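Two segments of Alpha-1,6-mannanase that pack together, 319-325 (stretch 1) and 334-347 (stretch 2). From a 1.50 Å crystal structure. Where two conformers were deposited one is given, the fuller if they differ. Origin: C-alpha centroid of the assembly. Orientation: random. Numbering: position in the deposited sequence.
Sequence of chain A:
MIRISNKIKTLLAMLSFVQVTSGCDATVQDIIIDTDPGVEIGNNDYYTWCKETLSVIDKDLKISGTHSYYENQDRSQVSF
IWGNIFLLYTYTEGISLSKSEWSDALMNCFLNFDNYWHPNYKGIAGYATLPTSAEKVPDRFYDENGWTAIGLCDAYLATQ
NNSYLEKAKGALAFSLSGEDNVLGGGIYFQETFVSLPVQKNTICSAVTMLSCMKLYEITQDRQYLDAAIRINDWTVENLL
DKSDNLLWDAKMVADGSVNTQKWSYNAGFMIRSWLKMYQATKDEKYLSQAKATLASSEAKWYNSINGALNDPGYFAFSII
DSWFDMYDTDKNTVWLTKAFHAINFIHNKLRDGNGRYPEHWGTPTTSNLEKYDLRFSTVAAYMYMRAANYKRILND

Stretch 1 (319-325) IIDSWFD
Stretch 2 (334-347) VWLTKAFHAINFIH

Antiparallel helices often pack by setting large side chains against both small and large partners, and this pair from an alpha-1,6-mannanase is an example. Both stretches are helical throughout (phi/psi near -63/-42); their axes cross at -153° and approach to 8.4 Å, with CA atoms of W323 and W335 5.1 Å apart and those of I320 and A339 5.5 Å apart. No hydrogen bond joins them; the contact consists of apolar, CH-pi and aromatic packing.

Along stretch 2, W335 (chi1 m, chi2 119°) comes first: its CB lies 3.4 Å from W323 O, and its CE3 lies 3.5 Å from W323 CD1, the two indoles being near parallel (26°) but slid apart. L336 (m, t) sets CD2 3.6 Å from F324 CD1, at the ring edge. K338 (m, t, t, t) lays CB over the W323 six-membered ring, 3.6 Å from its centroid, while its extended chain leads away.

A339 touches three residues, I320, W323 and F324. Its CB lies over the F324 face, 3.6 Å from CE1, and 3.9 Å from I320 CG2. A342 CB meets I320 CD1 at 3.8 Å and the W323 edge at CZ3, 4.0 Å. W323 (m, -32°) is thus a knob among W335, K338, A339 and A342. I343 (m, t) brings CD1 to 3.9 Å from I320 (m, t) CG2 and 4.0 Å from F324 (m, -51°) CZ. I346 (m, t) closes the contact, its CD1 4.4 Å from I320 CD1.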

ATOM      1  N   ILE A 319      -7.072   4.758   2.735  1.00 12.93           N
ATOM      2  CA  ILE A 319      -7.890   5.959   2.939  0.50 12.87           C
ATOM      3  C   ILE A 319      -7.143   6.913   3.876  1.00 12.20           C
ATOM      4  O   ILE A 319      -7.127   8.139   3.663  1.00 13.32           O
ATOM      5  CB  ILE A 319      -9.285   5.606   3.482  0.50 13.45           C
ATOM      6  CG1 ILE A 319     -10.034   4.712   2.472  0.50 16.34           C
ATOM      7  CG2 ILE A 319     -10.074   6.869   3.831  0.50 15.29           C
ATOM      8  CD1 ILE A 319     -10.050   5.208   1.036  0.50 17.82           C
ATOM      9  N   ILE A 320      -6.484   6.355   4.901  1.00 11.86           N
ATOM     10  CA  ILE A 320      -5.694   7.185   5.812  1.00 11.14           C
ATOM     11  C   ILE A 320      -4.517   7.820   5.076  1.00 12.02           C
ATOM     12  O   ILE A 320      -4.261   9.029   5.235  1.00 12.78           O
ATOM     13  CB  ILE A 320      -5.227   6.388   7.038  1.00 10.57           C
ATOM     14  CG1 ILE A 320      -6.418   5.756   7.769  1.00 13.33           C
ATOM     15  CG2 ILE A 320      -4.421   7.288   7.971  1.00 12.87           C
ATOM     16  CD1 ILE A 320      -6.052   4.956   9.022  1.00 15.33           C
ATOM     17  N   ASP A 321      -3.829   7.060   4.216  1.00 12.31           N
ATOM     18  CA  ASP A 321      -2.745   7.654   3.433  1.00 12.28           C
ATOM     19  C   ASP A 321      -3.277   8.745   2.476  1.00 13.23           C
ATOM     20  O   ASP A 321      -2.566   9.723   2.215  1.00 15.13           O
ATOM     21  CB  ASP A 321      -1.978   6.585   2.610  1.00 12.81           C
ATOM     22  CG  ASP A 321      -0.776   6.032   3.343  1.00 16.69           C
ATOM     23  OD1 ASP A 321      -0.371   6.669   4.340  1.00 16.89           O
ATOM     24  OD2 ASP A 321      -0.236   4.991   2.901  1.00 15.64           O
ATOM     25  N   SER A 322      -4.514   8.576   1.973  1.00 11.88           N
ATOM     26  CA  SER A 322      -5.178   9.591   1.146  1.00 11.96           C
ATOM     27  C   SER A 322      -5.378  10.875   1.936  1.00 15.01           C
ATOM     28  O   SER A 322      -5.149  11.974   1.409  1.00 15.11           O
ATOM     29  CB  SER A 322      -6.512   9.053   0.552  1.00 14.40           C
ATOM     30  OG  SER A 322      -6.257   7.950  -0.330  1.00 14.71           O
ATOM     31  N   TRP A 323      -5.837  10.744   3.177  1.00 11.26           N
ATOM     32  CA  TRP A 323      -5.961  11.908   4.050  1.00 12.23           C
ATOM     33  C   TRP A 323      -4.613  12.641   4.234  1.00 15.57           C
ATOM     34  O   TRP A 323      -4.571  13.877   4.177  1.00 15.56           O
ATOM     35  CB  TRP A 323      -6.586  11.551   5.386  1.00 14.51           C
ATOM     36  CG  TRP A 323      -7.964  11.176   5.321  1.00 13.66           C
ATOM     37  CD1 TRP A 323      -8.926  11.632   4.447  1.00 13.78           C
ATOM     38  CD2 TRP A 323      -8.616  10.276   6.209  1.00 11.78           C
ATOM     39  NE1 TRP A 323     -10.140  11.059   4.747  1.00 15.14           N
ATOM     40  CE2 TRP A 323      -9.989  10.239   5.841  1.00 14.18           C
ATOM     41  CE3 TRP A 323      -8.185   9.529   7.302  1.00 12.07           C
ATOM     42  CZ2 TRP A 323     -10.927   9.413   6.498  1.00 17.66           C
ATOM     43  CZ3 TRP A 323      -9.127   8.722   7.980  1.00 15.06           C
ATOM     44  CH2 TRP A 323     -10.473   8.672   7.569  1.00 15.51           C
ATOM     45  N   PHE A 324      -3.534  11.904   4.501  1.00 13.52           N
ATOM     46  CA  PHE A 324      -2.231  12.524   4.624  1.00 14.27           C
ATOM     47  C   PHE A 324      -1.851  13.247   3.333  1.00 14.74           C
ATOM     48  O   PHE A 324      -1.326  14.359   3.391  1.00 17.24           O
ATOM     49  CB  PHE A 324      -1.174  11.489   5.019  1.00 14.11           C
ATOM     50  CG  PHE A 324      -1.297  10.968   6.448  1.00 13.49           C
ATOM     51  CD1 PHE A 324      -1.392  11.867   7.528  1.00 14.79           C
ATOM     52  CD2 PHE A 324      -1.262   9.591   6.725  1.00 15.20           C
ATOM     53  CE1 PHE A 324      -1.451  11.399   8.834  1.00 16.35           C
ATOM     54  CE2 PHE A 324      -1.275   9.124   8.026  1.00 15.63           C
ATOM     55  CZ  PHE A 324      -1.404  10.027   9.084  1.00 15.99           C
ATOM     56  N   ASP A 325      -2.111  12.627   2.168  1.00 13.92           N
ATOM     57  CA  ASP A 325      -1.802  13.271   0.905  1.00 15.10           C
ATOM     58  C   ASP A 325      -2.632  14.532   0.717  1.00 15.63           C
ATOM     59  O   ASP A 325      -2.131  15.523   0.183  1.00 19.16           O
ATOM     60  CB  ASP A 325      -2.072  12.377  -0.299  1.00 16.31           C
ATOM     61  CG  ASP A 325      -1.072  11.268  -0.468  1.00 18.01           C
ATOM     62  OD1 ASP A 325      -0.008  11.207   0.223  1.00 17.75           O
ATOM     63  OD2 ASP A 325      -1.375  10.405  -1.309  1.00 21.76           O
ATOM     64  N   VAL A 334      -8.018  19.502   8.970  1.00 21.01           N
ATOM     65  CA  VAL A 334      -9.153  18.570   9.058  1.00 21.68           C
ATOM     66  C   VAL A 334      -8.750  17.161   8.596  1.00 21.41           C
ATOM     67  O   VAL A 334      -9.209  16.152   9.146  1.00 20.43           O
ATOM     68  CB  VAL A 334     -10.380  19.046   8.241  1.00 21.19           C
ATOM     69  CG1 VAL A 334     -10.160  18.923   6.731  1.00 31.94           C
ATOM     70  CG2 VAL A 334     -11.615  18.232   8.629  1.00 25.80           C
ATOM     71  N   TRP A 335      -7.905  17.092   7.576  1.00 20.01           N
ATOM     72  CA  TRP A 335      -7.478  15.793   7.044  1.00 17.49           C
ATOM     73  C   TRP A 335      -6.637  15.034   8.078  1.00 17.28           C
ATOM     74  O   TRP A 335      -6.774  13.839   8.210  1.00 17.62           O
ATOM     75  CB  TRP A 335      -6.654  15.972   5.774  1.00 16.64           C
ATOM     76  CG  TRP A 335      -7.373  16.663   4.663  1.00 14.84           C
ATOM     77  CD1 TRP A 335      -7.009  17.827   4.084  1.00 17.37           C
ATOM     78  CD2 TRP A 335      -8.561  16.222   3.986  1.00 17.64           C
ATOM     79  NE1 TRP A 335      -7.906  18.173   3.096  1.00 18.96           N
ATOM     80  CE2 TRP A 335      -8.859  17.191   3.003  1.00 18.70           C
ATOM     81  CE3 TRP A 335      -9.402  15.104   4.111  1.00 19.77           C
ATOM     82  CZ2 TRP A 335      -9.945  17.070   2.133  1.00 20.88           C
ATOM     83  CZ3 TRP A 335     -10.481  14.989   3.256  1.00 22.55           C
ATOM     84  CH2 TRP A 335     -10.755  15.977   2.288  1.00 22.08           C
ATOM     85  N   LEU A 336      -5.816  15.749   8.836  1.00 18.58           N
ATOM     86  CA  LEU A 336      -5.017  15.113   9.909  1.00 19.46           C
ATOM     87  C   LEU A 336      -5.915  14.724  11.073  1.00 19.87           C
ATOM     88  O   LEU A 336      -5.737  13.685  11.663  1.00 21.86           O
ATOM     89  CB  LEU A 336      -3.901  16.027  10.359  1.00 18.84           C
ATOM     90  CG  LEU A 336      -2.937  16.400   9.254  1.00 19.98           C
ATOM     91  CD1 LEU A 336      -1.798  17.178   9.860  1.00 18.87           C
ATOM     92  CD2 LEU A 336      -2.484  15.157   8.479  1.00 20.50           C
ATOM     93  N   THR A 337      -6.919  15.535  11.373  1.00 19.06           N
ATOM     94  CA  THR A 337      -7.875  15.155  12.378  1.00 20.46           C
ATOM     95  C   THR A 337      -8.503  13.802  12.112  1.00 17.81           C
ATOM     96  O   THR A 337      -8.648  12.981  13.022  1.00 21.27           O
ATOM     97  CB  THR A 337      -8.966  16.238  12.537  1.00 24.84           C
ATOM     98  OG1 THR A 337      -8.341  17.454  12.950  1.00 29.12           O
ATOM     99  CG2 THR A 337      -9.993  15.833  13.574  1.00 30.20           C
ATOM    100  N   LYS A 338      -8.897  13.579  10.871  1.00 16.20           N
ATOM    101  CA  LYS A 338      -9.476  12.316  10.484  1.00 16.80           C
ATOM    102  C   LYS A 338      -8.425  11.207  10.666  1.00 15.00           C
ATOM    103  O   LYS A 338      -8.704  10.166  11.233  1.00 15.17           O
ATOM    104  CB  LYS A 338      -9.968  12.404   9.022  1.00 17.03           C
ATOM    105  CG  LYS A 338     -11.168  13.339   8.839  1.00 18.20           C
ATOM    106  CD  LYS A 338     -11.581  13.509   7.381  1.00 22.71           C
ATOM    107  CE  LYS A 338     -12.852  14.322   7.271  1.00 25.76           C
ATOM    108  NZ  LYS A 338     -13.152  14.597   5.852  1.00 25.39           N
ATOM    109  N   ALA A 339      -7.224  11.434  10.155  1.00 12.71           N
ATOM    110  CA  ALA A 339      -6.205  10.407  10.185  1.00 14.44           C
ATOM    111  C   ALA A 339      -5.886  10.005  11.630  1.00 13.86           C
ATOM    112  O   ALA A 339      -5.835   8.827  11.966  1.00 16.77           O
ATOM    113  CB  ALA A 339      -4.974  10.879   9.441  1.00 16.26           C
ATOM    114  N   PHE A 340      -5.663  10.980  12.479  1.00 13.43           N
ATOM    115  CA  PHE A 340      -5.333  10.677  13.861  1.00 14.83           C
ATOM    116  C   PHE A 340      -6.485   9.999  14.590  1.00 14.67           C
ATOM    117  O   PHE A 340      -6.271   9.104  15.392  1.00 18.29           O
ATOM    118  CB  PHE A 340      -4.912  11.912  14.624  1.00 18.30           C
ATOM    119  CG  PHE A 340      -3.580  12.475  14.202  1.00 18.72           C
ATOM    120  CD1 PHE A 340      -2.445  11.714  14.277  1.00 23.08           C
ATOM    121  CD2 PHE A 340      -3.469  13.796  13.788  1.00 24.15           C
ATOM    122  CE1 PHE A 340      -1.220  12.238  13.928  1.00 22.63           C
ATOM    123  CE2 PHE A 340      -2.257  14.316  13.435  1.00 26.74           C
ATOM    124  CZ  PHE A 340      -1.130  13.530  13.491  1.00 26.54           C
ATOM    125  N   HIS A 341      -7.711  10.426  14.308  1.00 17.16           N
ATOM    126  CA  HIS A 341      -8.881   9.763  14.938  1.00 17.31           C
ATOM    127  C   HIS A 341      -8.959   8.263  14.546  1.00 15.63           C
ATOM    128  O   HIS A 341      -9.198   7.400  15.387  1.00 14.22           O
ATOM    129  CB  HIS A 341     -10.152  10.495  14.534  1.00 19.09           C
ATOM    130  CG  HIS A 341     -11.332  10.190  15.392  1.00 19.66           C
ATOM    131  ND1 HIS A 341     -11.302  10.303  16.763  1.00 24.43           N
ATOM    132  CD2 HIS A 341     -12.595   9.834  15.070  1.00 22.06           C
ATOM    133  CE1 HIS A 341     -12.488   9.993  17.252  1.00 26.18           C
ATOM    134  NE2 HIS A 341     -13.291   9.710  16.245  1.00 25.77           N
ATOM    135  N   ALA A 342      -8.710   7.960  13.259  1.00 13.86           N
ATOM    136  CA  ALA A 342      -8.788   6.586  12.768  1.00 13.36           C
ATOM    137  C   ALA A 342      -7.639   5.761  13.393  1.00 14.31           C
ATOM    138  O   ALA A 342      -7.835   4.630  13.834  1.00 14.13           O
ATOM    139  CB  ALA A 342      -8.753   6.540  11.260  1.00 13.18           C
ATOM    140  N   ILE A 343      -6.462   6.366  13.454  1.00 13.96           N
ATOM    141  CA  ILE A 343      -5.279   5.682  14.028  1.00 13.86           C
ATOM    142  C   ILE A 343      -5.460   5.471  15.543  1.00 13.77           C
ATOM    143  O   ILE A 343      -5.097   4.408  16.086  1.00 16.00           O
ATOM    144  CB  ILE A 343      -3.971   6.401  13.623  1.00 15.87           C
ATOM    145  CG1 ILE A 343      -3.808   6.298  12.091  1.00 14.30           C
ATOM    146  CG2 ILE A 343      -2.789   5.769  14.327  1.00 16.43           C
ATOM    147  CD1 ILE A 343      -2.731   7.176  11.518  1.00 14.74           C
ATOM    148  N   ASN A 344      -6.052   6.441  16.233  1.00 15.77           N
ATOM    149  CA  ASN A 344      -6.350   6.277  17.662  1.00 15.79           C
ATOM    150  C   ASN A 344      -7.272   5.109  17.895  1.00 15.80           C
ATOM    151  O   ASN A 344      -7.089   4.357  18.830  1.00 18.42           O
ATOM    152  CB  ASN A 344      -6.941   7.575  18.240  1.00 15.12           C
ATOM    153  CG  ASN A 344      -5.916   8.724  18.308  1.00 18.90           C
ATOM    154  OD1 ASN A 344      -4.716   8.533  18.176  1.00 19.77           O
ATOM    155  ND2 ASN A 344      -6.407   9.919  18.510  1.00 19.75           N
ATOM    156  N   PHE A 345      -8.273   4.962  17.024  1.00 15.37           N
ATOM    157  CA  PHE A 345      -9.190   3.841  17.107  1.00 16.35           C
ATOM    158  C   PHE A 345      -8.473   2.500  16.954  1.00 15.38           C
ATOM    159  O   PHE A 345      -8.744   1.558  17.675  1.00 17.99           O
ATOM    160  CB  PHE A 345     -10.303   3.988  16.060  1.00 15.29           C
ATOM    161  CG  PHE A 345     -11.297   2.854  16.068  1.00 15.34           C
ATOM    162  CD1 PHE A 345     -12.349   2.856  16.916  1.00 16.78           C
ATOM    163  CD2 PHE A 345     -11.148   1.786  15.172  1.00 14.95           C
ATOM    164  CE1 PHE A 345     -13.282   1.824  16.903  1.00 16.92           C
ATOM    165  CE2 PHE A 345     -12.047   0.735  15.164  1.00 15.31           C
ATOM    166  CZ  PHE A 345     -13.130   0.771  16.033  1.00 16.11           C
ATOM    167  N   ILE A 346      -7.573   2.399  15.989  1.00 14.69           N
ATOM    168  CA  ILE A 346      -6.792   1.184  15.840  1.00 13.48           C
ATOM    169  C   ILE A 346      -6.115   0.806  17.161  1.00 16.15           C
ATOM    170  O   ILE A 346      -6.223  -0.320  17.619  1.00 16.92           O
ATOM    171  CB  ILE A 346      -5.746   1.339  14.709  1.00 15.77           C
ATOM    172  CG1 ILE A 346      -6.451   1.529  13.354  1.00 17.77           C
ATOM    173  CG2 ILE A 346      -4.850   0.099  14.650  1.00 17.49           C
ATOM    174  CD1 ILE A 346      -5.499   2.018  12.290  1.00 18.33           C
ATOM    175  N   HIS A 347      -5.432   1.742  17.779  1.00 17.48           N
ATOM    176  CA  HIS A 347      -4.714   1.456  19.045  1.00 18.70           C
ATOM    177  C   HIS A 347      -5.650   1.175  20.218  1.00 18.24           C
ATOM    178  O   HIS A 347      -5.450   0.244  21.002  1.00 18.41           O
ATOM    179  CB  HIS A 347      -3.803   2.611  19.366  1.00 18.88           C
ATOM    180  CG  HIS A 347      -2.890   2.349  20.515  1.00 19.04           C
ATOM    181  ND1 HIS A 347      -3.131   2.828  21.782  1.00 24.29           N
ATOM    182  CD2 HIS A 347      -1.762   1.607  20.598  1.00 22.77           C
ATOM    183  CE1 HIS A 347      -2.163   2.427  22.589  1.00 28.63           C
ATOM    184  NE2 HIS A 347      -1.315   1.696  21.892  1.00 28.60           N
TER